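Local structure of CELL WALL surface anchor family protein (Streptococcus pneumoniae, 2Y1V) at residues I163-K168 with V192-V197; L317-T322 with A337-V342; A16-M21 with P42-E47; L119-G124 with K402-K407. The protein forms the shaft of the pneumococcal pilus as its major, polymerising subunit. All blocks are in the same frame, centred on the assembly; numbering follows the deposited sequence.

Overall arrangement
Contact 3 comes first along the chain. It closes the segment from Ala16 to Glu47, which holds helix 22-28, in the N-terminal part of the pilin. Contact 4 opens next, at 119-124, and closes only at 402-407. Contacts 1 and 2 both fall within this long span, one after the other, and no contacts cross. Contact 1 pairs strands 149-167 and 191-200 in a sheet that contact 3 also reaches; the centres of contacts 1 and 3 lie about 36 Å apart. Contact 2 joins the two sheets of a later sandwich. Contact 4 then brings the loop that leaves this sandwich against the N-terminal part.

Contact 1. Residues I163-K168 with V192-V197; sequences IDKDFK and VEYEIV
Lys165 and Tyr194 meet across an antiparallel strand pair that supplies the lysine of an intramolecular isopeptide bond, a hallmark of Gram-positive pilins. Lys165 NZ is linked covalently to CG of Asn290, on strand 288-297, and it also hydrogen-bonds Asp213. CG of Lys165 lies anti to the backbone N (chi1 177°), and the chain beyond it is extended. This carries CE over the rim of the ring face, 3.7 Å from Tyr194 CD1, and sets NZ nearer its middle, 4.4 Å from the Tyr194 centroid. Bound to Asn290, NZ is a neutral amide nitrogen rather than an ammonium, so this is an amide nitrogen packed over the ring face.

Phe167 runs side by side with Tyr194. Their planes are only 21° apart, but the rings are slid past each other, with centroids 5.8 Å apart, and barely overlap. Val192 CG1 packs tightly at the Phe167 edge, 3.3 Å from CE1. At the other end of the pair, Ile163 and Ile196 lie alongside each other and point the same way.

Asp166 and Glu195 form a hydrogen-bonded pair. Their side chains share the sheet face opposite Lys165 and Ile196, and both have partners beyond the strands: Arg177 for Asp166 and Ala171 N for Glu195. Asp166 OD1 also accepts from Phe167 N.

The pairing closes where Lys168 leaves the strand. Its methylenes lie along Glu193, while Lys168 NZ stays 4.9 Å from Glu193 OE1. Lys168 N donates almost straight to Glu193 O at 2.7 Å, from above the carbonyl plane.

Contact 2. Residues L317-T322 with A337-V342; sequences LTLTKT and ATFDLV
The facing sheets of a beta-sandwich meet here, in a domain that resembles the Cna-B-like modules of Gram-positive pilins. Strand segments 317-322 and 337-342 belong to different sheets. Their axes approach to 10.5 Å, and the contact is made by buried side chains alone.

Leu319 and Phe339 form its centre, crossing at about a right angle. One methyl, Leu319 CD2, sits over the middle of the phenyl face, 3.4 Å from the Phe339 centroid and 12° off the ring normal. This is a close CH-pi contact. Phe339 CG is anti to its carbonyl carbon (chi1 -59°), which stretches the ring across the gap beneath that methyl.

Lys321 comes to the same ring from its edge. Lys321 CD lies in the ring plane, 3.9 Å from Phe339 CZ. The same CD is 4.0 Å from Ala337 CB, so the aliphatic part of the lysine rests on the ring edge and the alanine methyl together, which lie next to each other. The chain then bends at its last torsion (chi4 -58°), and NZ is joined covalently to Asn400 CG in an isopeptide bond. Leu317 and Leu341 meet more loosely through their CD1 methyls, 4.3 Å apart.

Strand 317-325 lies between strands 361-364 and 395-402, and the latter supplies Asn400. Strand 337-343 is the middle of its own sheet. Its neighbours, 349-355 and 373-377, bring Leu355 and Phe375 against Leu319.

Contact 3. Residues A16-M21 with P42-E47; sequences ATDGDM and PANAKE
Asn44 reaches across to the 16-21 loop and is gripped from its backbone and its side chain. This is the tight part of the contact. Its carbonyl takes two bonds from one residue. Thr17 N donates to Asn44 O at 3.0 Å, nearly in line with the carbonyl bond. Thr17 OG1 adds a longer bond to Asn44 O, 3.3 Å, from well above the carbonyl plane. The hydroxyl can do so because it stands between its own backbone N and carbonyl carbon (chi1 67°).

The amide end of Asn44 points deeper into the loop. Asn44 ND2 donates to Asp20 O at 2.7 Å. The acceptor lies in the amide plane, and the donor lies in the carbonyl plane, so this bond helps fix how the amide is turned.

The loop fits an Asx turn, Asp18 OD1 accepting from Asp20 N, though the carboxylate sits too close to its neighbours for fine detail to be trusted. On the other side, Asn44 is the third residue of a type I beta turn from Pro42 to Ala45. Ala16 and Ala45 follow as an antiparallel non-hydrogen-bonded pair. Their methyls share a face, and Ile24 of helix 22-28 packs against both.

The outer side is looser. Thr17 and Lys46 are exposed and meet only through carbon, with Thr17 CG2 4.2 Å from Lys46 CB. From there the lysine chain leads away from the loop.

Contact 4. Residues L119-G124 with K402-K407; sequences LSTYVG and KDENPK
Thr121 and Glu404 lie side by side and point the same way, and their contact is through carbon. Thr121 CG2 rests against the bend of the glutamate chain, 3.8 Å from both Glu404 CG and Glu404 CD. Glu404 is folded at its second torsion (chi2 -83°), which lays the carboxylate end along the threonine.

The apolar contact is Val123 on Pro406, which meet at a slant. Val123 CG1 touches the proline at its backbone end, 3.9 Å from Pro406 CA. The other methyl, CG2, faces the Glu404 carbonyl.

These are two irregular loops from distant parts of the chain. Segment 119-124 belongs to the N-terminal part of the pilin, and segment 402-407 leaves the sandwich that ends in strand 395-402. The contact thus joins the N-terminal part to the later sandwich, probably as a junction between modules of the pilin.

Among polar links, Asn299 bonds to both sides, through Ser120 O and Asp403 O. Two waters also link the loops. One water donates to Thr121 O at 2.7 Å and to Glu404 OE1 at 2.6 Å, joining a backbone carbonyl to the carboxylate. A second water lies between Tyr122 O and Glu404 O, 2.8 Å from the latter.

Contact 1. Residues I163-K168 with V192-V197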
loop_
_atom_site.group_PDB
_atom_site.type_symbol
_atom_site.label_atom_id
_atom_site.label_comp_id
_atom_site.label_asym_id
_atom_site.label_seq_id
_atom_site.Cartn_x
_atom_site.Cartn_y
_atom_site.Cartn_z
ATOM N N ILE A 163 -6.221 -12.039 -2.863
ATOM C CA ILE A 163 -4.885 -11.476 -2.841
ATOM C C ILE A 163 -4.265 -11.585 -1.456
ATOM O O ILE A 163 -4.965 -11.744 -0.442
ATOM C CB ILE A 163 -4.927 -9.977 -3.212
ATOM C CG1 ILE A 163 -3.538 -9.458 -3.603
ATOM C CG2 ILE A 163 -5.546 -9.153 -2.075
ATOM C CD1 ILE A 163 -3.581 -8.078 -4.264
ATOM N N ASP A 164 -2.944 -11.475 -1.423
ATOM C CA ASP A 164 -2.208 -11.300 -0.186
ATOM C C ASP A 164 -0.866 -10.705 -0.590
ATOM O O ASP A 164 -0.363 -11.006 -1.658
ATOM C CB ASP A 164 -2.020 -12.647 0.530
ATOM C CG ASP A 164 -1.204 -12.532 1.814
ATOM O OD1 ASP A 164 -1.263 -11.464 2.459
ATOM O OD2 ASP A 164 -0.521 -13.520 2.182
ATOM N N LYS A 165 -0.318 -9.838 0.252
ATOM C CA LYS A 165 1.062 -9.375 0.124
ATOM C C LYS A 165 1.865 -9.824 1.348
ATOM O O LYS A 165 1.354 -9.805 2.456
ATOM C CB LYS A 165 1.117 -7.855 0.027
ATOM C CG LYS A 165 2.538 -7.304 -0.034
ATOM C CD LYS A 165 2.553 -5.786 0.012
ATOM C CE LYS A 165 3.980 -5.252 0.129
ATOM N NZ LYS A 165 3.964 -3.793 0.422
ATOM N N ASP A 166 3.116 -10.218 1.146
ATOM C CA ASP A 166 3.967 -10.620 2.262
ATOM C C ASP A 166 5.409 -10.629 1.773
ATOM O O ASP A 166 5.672 -10.347 0.609
ATOM C CB ASP A 166 3.561 -12.004 2.759
ATOM C CG ASP A 166 3.752 -12.184 4.269
ATOM O OD1 ASP A 166 4.685 -11.617 4.868
ATOM O OD2 ASP A 166 2.954 -12.927 4.865
ATOM N N PHE A 167 6.349 -10.929 2.654
ATOM C CA PHE A 167 7.729 -11.054 2.220
ATOM C C PHE A 167 7.877 -12.190 1.204
ATOM O O PHE A 167 7.129 -13.170 1.231
ATOM C CB PHE A 167 8.665 -11.280 3.415
ATOM C CG PHE A 167 8.675 -10.143 4.405
ATOM C CD1 PHE A 167 9.034 -8.863 4.009
ATOM C CD2 PHE A 167 8.315 -10.354 5.728
ATOM C CE1 PHE A 167 9.050 -7.822 4.914
ATOM C CE2 PHE A 167 8.326 -9.319 6.633
ATOM C CZ PHE A 167 8.697 -8.047 6.223
ATOM N N LYS A 168 8.848 -12.036 0.305
ATOM C CA LYS A 168 9.215 -13.071 -0.648
ATOM C C LYS A 168 9.071 -14.466 -0.038
ATOM O O LYS A 168 9.642 -14.751 1.006
ATOM C CB LYS A 168 10.663 -12.859 -1.088
ATOM C CG LYS A 168 11.166 -13.876 -2.120
ATOM C CD LYS A 168 12.616 -13.597 -2.498
ATOM C CE LYS A 168 13.230 -14.783 -3.229
ATOM N NZ LYS A 168 13.161 -15.994 -2.367
ATOM N N VAL A 192 14.519 -5.348 1.404
ATOM C CA VAL A 192 13.333 -6.120 1.718
ATOM C C VAL A 192 12.686 -6.590 0.435
ATOM O O VAL A 192 12.449 -5.802 -0.463
ATOM C CB VAL A 192 12.306 -5.291 2.492
ATOM C CG1 VAL A 192 11.138 -6.185 2.883
ATOM C CG2 VAL A 192 12.942 -4.639 3.725
ATOM N N GLU A 193 12.414 -7.882 0.347
ATOM C CA GLU A 193 11.849 -8.465 -0.860
ATOM C C GLU A 193 10.411 -8.871 -0.617
ATOM O O GLU A 193 10.115 -9.652 0.292
ATOM C CB GLU A 193 12.685 -9.661 -1.303
ATOM C CG GLU A 193 14.011 -9.224 -1.931
ATOM C CD GLU A 193 14.787 -10.349 -2.590
ATOM O OE1 GLU A 193 14.960 -11.433 -1.970
ATOM O OE2 GLU A 193 15.255 -10.124 -3.729
ATOM N N TYR A 194 9.517 -8.320 -1.431
ATOM C CA TYR A 194 8.096 -8.505 -1.229
ATOM C C TYR A 194 7.486 -9.328 -2.353
ATOM O O TYR A 194 8.027 -9.425 -3.450
ATOM C CB TYR A 194 7.380 -7.147 -1.179
ATOM C CG TYR A 194 7.767 -6.207 -0.052
ATOM C CD1 TYR A 194 7.305 -6.408 1.247
ATOM C CD2 TYR A 194 8.553 -5.100 -0.301
ATOM C CE1 TYR A 194 7.637 -5.536 2.269
ATOM C CE2 TYR A 194 8.890 -4.221 0.702
ATOM C CZ TYR A 194 8.430 -4.438 1.981
ATOM O OH TYR A 194 8.788 -3.558 2.961
ATOM N N GLU A 195 6.305 -9.848 -2.079
ATOM C CA GLU A 195 5.609 -10.738 -2.974
ATOM C C GLU A 195 4.122 -10.382 -2.942
ATOM O O GLU A 195 3.512 -10.285 -1.846
ATOM C CB GLU A 195 5.788 -12.136 -2.424
ATOM C CG GLU A 195 5.267 -13.266 -3.239
ATOM C CD GLU A 195 5.774 -14.602 -2.690
ATOM O OE1 GLU A 195 5.478 -14.931 -1.528
ATOM O OE2 GLU A 195 6.486 -15.316 -3.414
ATOM N N ILE A 196 3.544 -10.178 -4.124
ATOM C CA ILE A 196 2.087 -10.022 -4.232
ATOM C C ILE A 196 1.479 -11.139 -5.069
ATOM O O ILE A 196 1.813 -11.282 -6.235
ATOM C CB ILE A 196 1.680 -8.689 -4.881
ATOM C CG1 ILE A 196 2.388 -7.513 -4.227
ATOM C CG2 ILE A 196 0.215 -8.522 -4.802
ATOM C CD1 ILE A 196 2.143 -6.188 -4.960
ATOM N N VAL A 197 0.575 -11.912 -4.478
ATOM C CA VAL A 197 -0.044 -13.010 -5.198
ATOM C C VAL A 197 -1.534 -12.817 -5.288
ATOM O O VAL A 197 -2.237 -12.861 -4.272
ATOM C CB VAL A 197 0.241 -14.368 -4.541
ATOM C CG1 VAL A 197 -0.409 -15.481 -5.332
ATOM C CG2 VAL A 197 1.731 -14.609 -4.433
#

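Contact 2. Residues L317-T322 with A337-V342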
loop_
_atom_site.group_PDB
_atom_site.type_symbol
_atom_site.label_atom_id
_atom_site.label_comp_id
_atom_site.label_asym_id
_atom_site.label_seq_id
_atom_site.Cartn_x
_atom_site.Cartn_y
_atom_site.Cartn_z
ATOM N N LEU A 317 -3.868 17.207 10.814
ATOM C CA LEU A 317 -3.933 16.493 9.540
ATOM C C LEU A 317 -5.367 16.549 9.032
ATOM O O LEU A 317 -6.298 16.182 9.751
ATOM C CB LEU A 317 -3.552 15.032 9.750
ATOM C CG LEU A 317 -3.047 14.174 8.597
ATOM C CD1 LEU A 317 -2.847 12.770 9.117
ATOM C CD2 LEU A 317 -3.980 14.182 7.411
ATOM N N THR A 318 -5.529 16.981 7.787
ATOM C CA THR A 318 -6.827 17.251 7.216
ATOM C C THR A 318 -7.108 16.388 6.007
ATOM O O THR A 318 -6.271 16.280 5.109
ATOM C CB THR A 318 -6.943 18.740 6.790
ATOM O OG1 THR A 318 -6.872 19.572 7.952
ATOM C CG2 THR A 318 -8.264 19.001 6.077
ATOM N N LEU A 319 -8.296 15.787 5.990
ATOM C CA LEU A 319 -8.792 15.030 4.840
ATOM C C LEU A 319 -9.764 15.890 4.100
ATOM O O LEU A 319 -10.563 16.583 4.714
ATOM C CB LEU A 319 -9.548 13.774 5.281
ATOM C CG LEU A 319 -10.407 13.071 4.220
ATOM C CD1 LEU A 319 -9.514 12.335 3.291
ATOM C CD2 LEU A 319 -11.380 12.100 4.895
ATOM N N THR A 320 -9.724 15.812 2.779
ATOM C CA THR A 320 -10.619 16.584 1.949
ATOM C C THR A 320 -11.118 15.711 0.818
ATOM O O THR A 320 -10.319 15.141 0.091
ATOM C CB THR A 320 -9.905 17.810 1.377
ATOM O OG1 THR A 320 -9.226 18.487 2.443
ATOM C CG2 THR A 320 -10.903 18.756 0.712
ATOM N N LYS A 321 -12.440 15.616 0.672
ATOM C CA LYS A 321 -13.048 14.748 -0.322
ATOM C C LYS A 321 -13.743 15.486 -1.455
ATOM O O LYS A 321 -14.405 16.521 -1.261
ATOM C CB LYS A 321 -14.033 13.786 0.324
ATOM C CG LYS A 321 -14.379 12.582 -0.564
ATOM C CD LYS A 321 -15.081 11.500 0.238
ATOM C CE LYS A 321 -14.966 10.153 -0.426
ATOM N NZ LYS A 321 -15.528 10.159 -1.793
ATOM N N THR A 322 -13.567 14.939 -2.650
ATOM C CA THR A 322 -14.294 15.389 -3.825
ATOM C C THR A 322 -14.879 14.162 -4.525
ATOM O O THR A 322 -14.395 13.038 -4.357
ATOM C CB THR A 322 -13.387 16.148 -4.799
ATOM O OG1 THR A 322 -12.278 15.313 -5.137
ATOM C CG2 THR A 322 -12.850 17.409 -4.162
ATOM N N ALA A 337 -19.379 9.178 4.118
ATOM C CA ALA A 337 -18.092 8.642 3.787
ATOM C C ALA A 337 -17.315 8.444 5.074
ATOM O O ALA A 337 -16.980 9.408 5.760
ATOM C CB ALA A 337 -17.371 9.589 2.869
ATOM N N THR A 338 -17.042 7.190 5.413
ATOM C CA THR A 338 -16.353 6.895 6.660
ATOM C C THR A 338 -14.928 6.444 6.407
ATOM O O THR A 338 -14.660 5.726 5.448
ATOM C CB THR A 338 -17.104 5.838 7.461
ATOM O OG1 THR A 338 -18.370 6.375 7.852
ATOM C CG2 THR A 338 -16.326 5.451 8.690
ATOM N N PHE A 339 -14.013 6.883 7.258
ATOM C CA PHE A 339 -12.589 6.583 7.069
ATOM C C PHE A 339 -11.979 6.146 8.370
ATOM O O PHE A 339 -12.328 6.659 9.432
ATOM C CB PHE A 339 -11.821 7.823 6.629
ATOM C CG PHE A 339 -12.302 8.429 5.353
ATOM C CD1 PHE A 339 -13.420 9.243 5.330
ATOM C CD2 PHE A 339 -11.596 8.242 4.188
ATOM C CE1 PHE A 339 -13.837 9.820 4.154
ATOM C CE2 PHE A 339 -12.016 8.804 3.016
ATOM C CZ PHE A 339 -13.126 9.594 2.992
ATOM N N ASP A 340 -11.047 5.217 8.299
ATOM C CA ASP A 340 -10.257 4.897 9.469
ATOM C C ASP A 340 -8.908 5.573 9.342
ATOM O O ASP A 340 -8.217 5.407 8.337
ATOM C CB ASP A 340 -10.095 3.386 9.608
ATOM C CG ASP A 340 -11.396 2.702 9.970
ATOM O OD1 ASP A 340 -11.899 2.901 11.117
ATOM O OD2 ASP A 340 -11.927 1.987 9.096
ATOM N N LEU A 341 -8.555 6.365 10.351
ATOM C CA LEU A 341 -7.226 6.946 10.442
ATOM C C LEU A 341 -6.316 5.858 10.969
ATOM O O LEU A 341 -6.439 5.466 12.135
ATOM C CB LEU A 341 -7.213 8.135 11.397
ATOM C CG LEU A 341 -5.909 8.932 11.502
ATOM C CD1 LEU A 341 -5.604 9.595 10.182
ATOM C CD2 LEU A 341 -6.034 9.977 12.578
ATOM N N VAL A 342 -5.426 5.366 10.096
ATOM C CA VAL A 342 -4.463 4.341 10.434
ATOM C C VAL A 342 -3.036 4.919 10.594
ATOM O O VAL A 342 -2.566 5.701 9.758
ATOM C CB VAL A 342 -4.464 3.208 9.350
ATOM C CG1 VAL A 342 -3.535 2.088 9.745
ATOM C CG2 VAL A 342 -5.888 2.651 9.125
#

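Contact 3. Residues A16-M21 with P42-E47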
loop_
_atom_site.group_PDB
_atom_site.type_symbol
_atom_site.label_atom_id
_atom_site.label_comp_id
_atom_site.label_asym_id
_atom_site.label_seq_id
_atom_site.Cartn_x
_atom_site.Cartn_y
_atom_site.Cartn_z
ATOM N N ALA A 16 -26.628 -18.133 -11.807
ATOM C CA ALA A 16 -26.512 -19.473 -11.230
ATOM C C ALA A 16 -25.767 -19.425 -9.894
ATOM O O ALA A 16 -24.548 -19.303 -9.865
ATOM C CB ALA A 16 -25.829 -20.401 -12.179
ATOM N N THR A 17 -26.503 -19.518 -8.786
ATOM C CA THR A 17 -25.889 -19.429 -7.452
ATOM C C THR A 17 -24.874 -20.544 -7.204
ATOM O O THR A 17 -23.930 -20.384 -6.436
ATOM C CB THR A 17 -26.935 -19.393 -6.320
ATOM O OG1 THR A 17 -27.617 -20.648 -6.251
ATOM C CG2 THR A 17 -27.948 -18.257 -6.553
ATOM N N ASP A 18 -25.073 -21.681 -7.849
ATOM C CA ASP A 18 -24.050 -22.709 -7.872
ATOM C C ASP A 18 -23.145 -22.374 -9.061
ATOM O O ASP A 18 -22.905 -21.209 -9.352
ATOM C CB ASP A 18 -24.673 -24.103 -7.991
ATOM C CG ASP A 18 -25.373 -24.328 -9.333
ATOM O OD1 ASP A 18 -25.542 -23.345 -10.092
ATOM O OD2 ASP A 18 -25.750 -25.493 -9.633
ATOM N N GLY A 19 -22.643 -23.382 -9.755
ATOM C CA GLY A 19 -21.889 -23.109 -10.978
ATOM C C GLY A 19 -22.654 -23.559 -12.207
ATOM O O GLY A 19 -22.155 -23.474 -13.336
ATOM N N ASP A 20 -23.885 -24.014 -11.988
ATOM C CA ASP A 20 -24.605 -24.748 -13.019
ATOM C C ASP A 20 -25.629 -23.929 -13.813
ATOM O O ASP A 20 -26.763 -23.739 -13.394
ATOM C CB ASP A 20 -25.248 -26.003 -12.426
ATOM C CG ASP A 20 -25.142 -27.191 -13.351
ATOM O OD1 ASP A 20 -24.687 -27.001 -14.501
ATOM O OD2 ASP A 20 -25.504 -28.310 -12.924
HETATM N N MSE A 21 -25.211 -23.470 -14.980
HETATM C CA MSE A 21 -26.116 -22.786 -15.875
HETATM C C MSE A 21 -26.841 -23.801 -16.731
HETATM O O MSE A 21 -28.032 -23.660 -16.977
HETATM C CB MSE A 21 -25.360 -21.780 -16.727
HETATM C CG MSE A 21 -24.806 -20.667 -15.883
HETATM SE SE MSE A 21 -23.917 -19.306 -16.917
HETATM C CE MSE A 21 -22.373 -20.330 -17.564
ATOM N N PRO A 42 -36.037 -21.910 -11.201
ATOM C CA PRO A 42 -35.311 -23.009 -10.589
ATOM C C PRO A 42 -34.756 -22.581 -9.234
ATOM O O PRO A 42 -34.543 -21.392 -9.011
ATOM C CB PRO A 42 -34.177 -23.259 -11.586
ATOM C CG PRO A 42 -34.780 -22.903 -12.902
ATOM C CD PRO A 42 -35.624 -21.692 -12.601
ATOM N N ALA A 43 -34.537 -23.532 -8.332
ATOM C CA ALA A 43 -34.022 -23.198 -7.004
ATOM C C ALA A 43 -32.576 -22.729 -7.115
ATOM O O ALA A 43 -32.004 -22.178 -6.182
ATOM C CB ALA A 43 -34.121 -24.407 -6.069
ATOM N N ASN A 44 -32.007 -22.942 -8.289
ATOM C CA ASN A 44 -30.595 -22.720 -8.536
ATOM C C ASN A 44 -30.287 -21.332 -9.114
ATOM O O ASN A 44 -29.130 -20.911 -9.161
ATOM C CB ASN A 44 -30.108 -23.809 -9.499
ATOM C CG ASN A 44 -28.838 -23.424 -10.220
ATOM O OD1 ASN A 44 -27.931 -22.830 -9.629
ATOM N ND2 ASN A 44 -28.758 -23.763 -11.506
ATOM N N ALA A 45 -31.319 -20.628 -9.567
ATOM C CA ALA A 45 -31.105 -19.378 -10.270
ATOM C C ALA A 45 -31.725 -18.216 -9.531
ATOM O O ALA A 45 -32.699 -18.384 -8.815
ATOM C CB ALA A 45 -31.661 -19.464 -11.673
ATOM N N LYS A 46 -31.148 -17.035 -9.712
ATOM C CA LYS A 46 -31.666 -15.827 -9.089
ATOM C C LYS A 46 -31.683 -14.687 -10.108
ATOM O O LYS A 46 -30.806 -14.599 -10.963
ATOM C CB LYS A 46 -30.814 -15.457 -7.875
ATOM C CG LYS A 46 -31.447 -14.424 -6.960
ATOM C CD LYS A 46 -30.471 -13.986 -5.873
ATOM C CE LYS A 46 -30.740 -12.545 -5.440
ATOM N NZ LYS A 46 -30.724 -11.599 -6.607
ATOM N N GLU A 47 -32.685 -13.825 -10.030
ATOM C CA GLU A 47 -32.759 -12.711 -10.954
ATOM C C GLU A 47 -32.124 -11.443 -10.379
ATOM O O GLU A 47 -32.492 -10.981 -9.300
ATOM C CB GLU A 47 -34.201 -12.438 -11.376
ATOM C CG GLU A 47 -34.313 -11.323 -12.411
ATOM C CD GLU A 47 -35.713 -11.182 -12.948
ATOM O OE1 GLU A 47 -36.588 -11.949 -12.491
ATOM O OE2 GLU A 47 -35.936 -10.314 -13.823
#

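Contact 4. Residues L119-G124 with K402-K407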
loop_
_atom_site.group_PDB
_atom_site.type_symbol
_atom_site.label_atom_id
_atom_site.label_comp_id
_atom_site.label_asym_id
_atom_site.label_seq_id
_atom_site.Cartn_x
_atom_site.Cartn_y
_atom_site.Cartn_z
ATOM N N LEU A 119 -20.623 -1.867 -18.945
ATOM C CA LEU A 119 -21.594 -0.790 -18.685
ATOM C C LEU A 119 -22.675 -1.172 -17.662
ATOM O O LEU A 119 -23.778 -0.640 -17.660
ATOM C CB LEU A 119 -22.275 -0.392 -19.991
ATOM C CG LEU A 119 -21.469 0.244 -21.127
ATOM C CD1 LEU A 119 -22.370 0.362 -22.350
ATOM C CD2 LEU A 119 -20.924 1.624 -20.747
ATOM N N SER A 120 -22.369 -2.121 -16.799
ATOM C CA SER A 120 -23.343 -2.585 -15.823
ATOM C C SER A 120 -22.989 -2.020 -14.449
ATOM O O SER A 120 -21.982 -1.335 -14.294
ATOM C CB SER A 120 -23.362 -4.114 -15.819
ATOM O OG SER A 120 -23.791 -4.605 -17.095
ATOM N N THR A 121 -23.816 -2.293 -13.454
ATOM C CA THR A 121 -23.522 -1.829 -12.129
ATOM C C THR A 121 -23.532 -2.982 -11.136
ATOM O O THR A 121 -23.123 -2.825 -9.981
ATOM C CB THR A 121 -24.534 -0.743 -11.702
ATOM O OG1 THR A 121 -25.847 -1.318 -11.633
ATOM C CG2 THR A 121 -24.528 0.420 -12.713
ATOM N N TYR A 122 -23.984 -4.146 -11.584
ATOM C CA TYR A 122 -24.162 -5.270 -10.654
ATOM C C TYR A 122 -22.893 -5.586 -9.907
ATOM O O TYR A 122 -21.794 -5.498 -10.464
ATOM C CB TYR A 122 -24.687 -6.527 -11.345
ATOM C CG TYR A 122 -24.791 -7.696 -10.405
ATOM C CD1 TYR A 122 -25.857 -7.812 -9.504
ATOM C CD2 TYR A 122 -23.821 -8.681 -10.400
ATOM C CE1 TYR A 122 -25.941 -8.882 -8.630
ATOM C CE2 TYR A 122 -23.895 -9.738 -9.537
ATOM C CZ TYR A 122 -24.948 -9.851 -8.663
ATOM O OH TYR A 122 -24.983 -10.944 -7.821
ATOM N N VAL A 123 -23.059 -5.953 -8.641
ATOM C CA VAL A 123 -21.956 -6.341 -7.779
ATOM C C VAL A 123 -22.472 -7.409 -6.842
ATOM O O VAL A 123 -23.420 -7.184 -6.093
ATOM C CB VAL A 123 -21.464 -5.163 -6.898
ATOM C CG1 VAL A 123 -20.276 -5.596 -6.036
ATOM C CG2 VAL A 123 -21.105 -3.967 -7.743
ATOM N N GLY A 124 -21.832 -8.565 -6.864
ATOM C CA GLY A 124 -22.288 -9.686 -6.063
ATOM C C GLY A 124 -22.042 -9.539 -4.578
ATOM O O GLY A 124 -21.681 -8.462 -4.085
ATOM N N LYS A 402 -17.470 7.439 -9.403
ATOM C CA LYS A 402 -18.643 6.599 -9.476
ATOM C C LYS A 402 -18.524 5.516 -10.562
ATOM O O LYS A 402 -19.249 5.520 -11.567
ATOM C CB LYS A 402 -19.883 7.463 -9.696
ATOM C CG LYS A 402 -21.183 6.743 -9.381
ATOM C CD LYS A 402 -22.404 7.600 -9.728
ATOM C CE LYS A 402 -23.694 6.869 -9.387
ATOM N NZ LYS A 402 -24.928 7.684 -9.676
ATOM N N ASP A 403 -17.623 4.575 -10.336
ATOM C CA ASP A 403 -17.377 3.514 -11.282
ATOM C C ASP A 403 -18.424 2.396 -11.223
ATOM O O ASP A 403 -18.678 1.753 -12.229
ATOM C CB ASP A 403 -15.986 2.923 -11.044
ATOM C CG ASP A 403 -14.879 3.937 -11.230
ATOM O OD1 ASP A 403 -14.983 4.754 -12.161
ATOM O OD2 ASP A 403 -13.892 3.902 -10.455
ATOM N N GLU A 404 -19.013 2.154 -10.051
ATOM C CA GLU A 404 -19.982 1.059 -9.867
ATOM C C GLU A 404 -19.279 -0.301 -9.918
ATOM O O GLU A 404 -19.796 -1.267 -10.488
ATOM C CB GLU A 404 -21.098 1.127 -10.913
ATOM C CG GLU A 404 -21.928 2.424 -10.898
ATOM C CD GLU A 404 -23.037 2.420 -9.865
ATOM O OE1 GLU A 404 -22.937 1.683 -8.864
ATOM O OE2 GLU A 404 -24.024 3.171 -10.051
ATOM N N ASN A 405 -18.092 -0.355 -9.322
ATOM C CA ASN A 405 -17.259 -1.549 -9.294
ATOM C C ASN A 405 -17.242 -2.116 -7.886
ATOM O O ASN A 405 -17.622 -1.419 -6.958
ATOM C CB ASN A 405 -15.819 -1.199 -9.675
ATOM C CG ASN A 405 -15.558 -1.282 -11.155
ATOM O OD1 ASN A 405 -16.151 -2.071 -11.861
ATOM N ND2 ASN A 405 -14.654 -0.450 -11.632
ATOM N N PRO A 406 -16.767 -3.365 -7.720
ATOM C CA PRO A 406 -16.718 -3.939 -6.382
ATOM C C PRO A 406 -15.732 -3.160 -5.524
ATOM O O PRO A 406 -14.895 -2.434 -6.062
ATOM C CB PRO A 406 -16.169 -5.361 -6.603
ATOM C CG PRO A 406 -16.249 -5.612 -8.103
ATOM C CD PRO A 406 -16.184 -4.256 -8.744
ATOM N N LYS A 407 -15.837 -3.314 -4.203
ATOM C CA LYS A 407 -14.837 -2.779 -3.299
ATOM C C LYS A 407 -13.470 -3.339 -3.706
ATOM O O LYS A 407 -13.393 -4.433 -4.262
ATOM C CB LYS A 407 -15.186 -3.129 -1.846
ATOM C CG LYS A 407 -14.991 -4.602 -1.454
ATOM C CD LYS A 407 -15.518 -4.882 -0.034
ATOM C CE LYS A 407 -15.312 -6.351 0.352
ATOM N NZ LYS A 407 -15.668 -6.639 1.780
HETATM O O HOH W 1 -22.604 -0.838 -8.276
HETATM O O HOH W 2 -20.044 -3.928 -11.244
#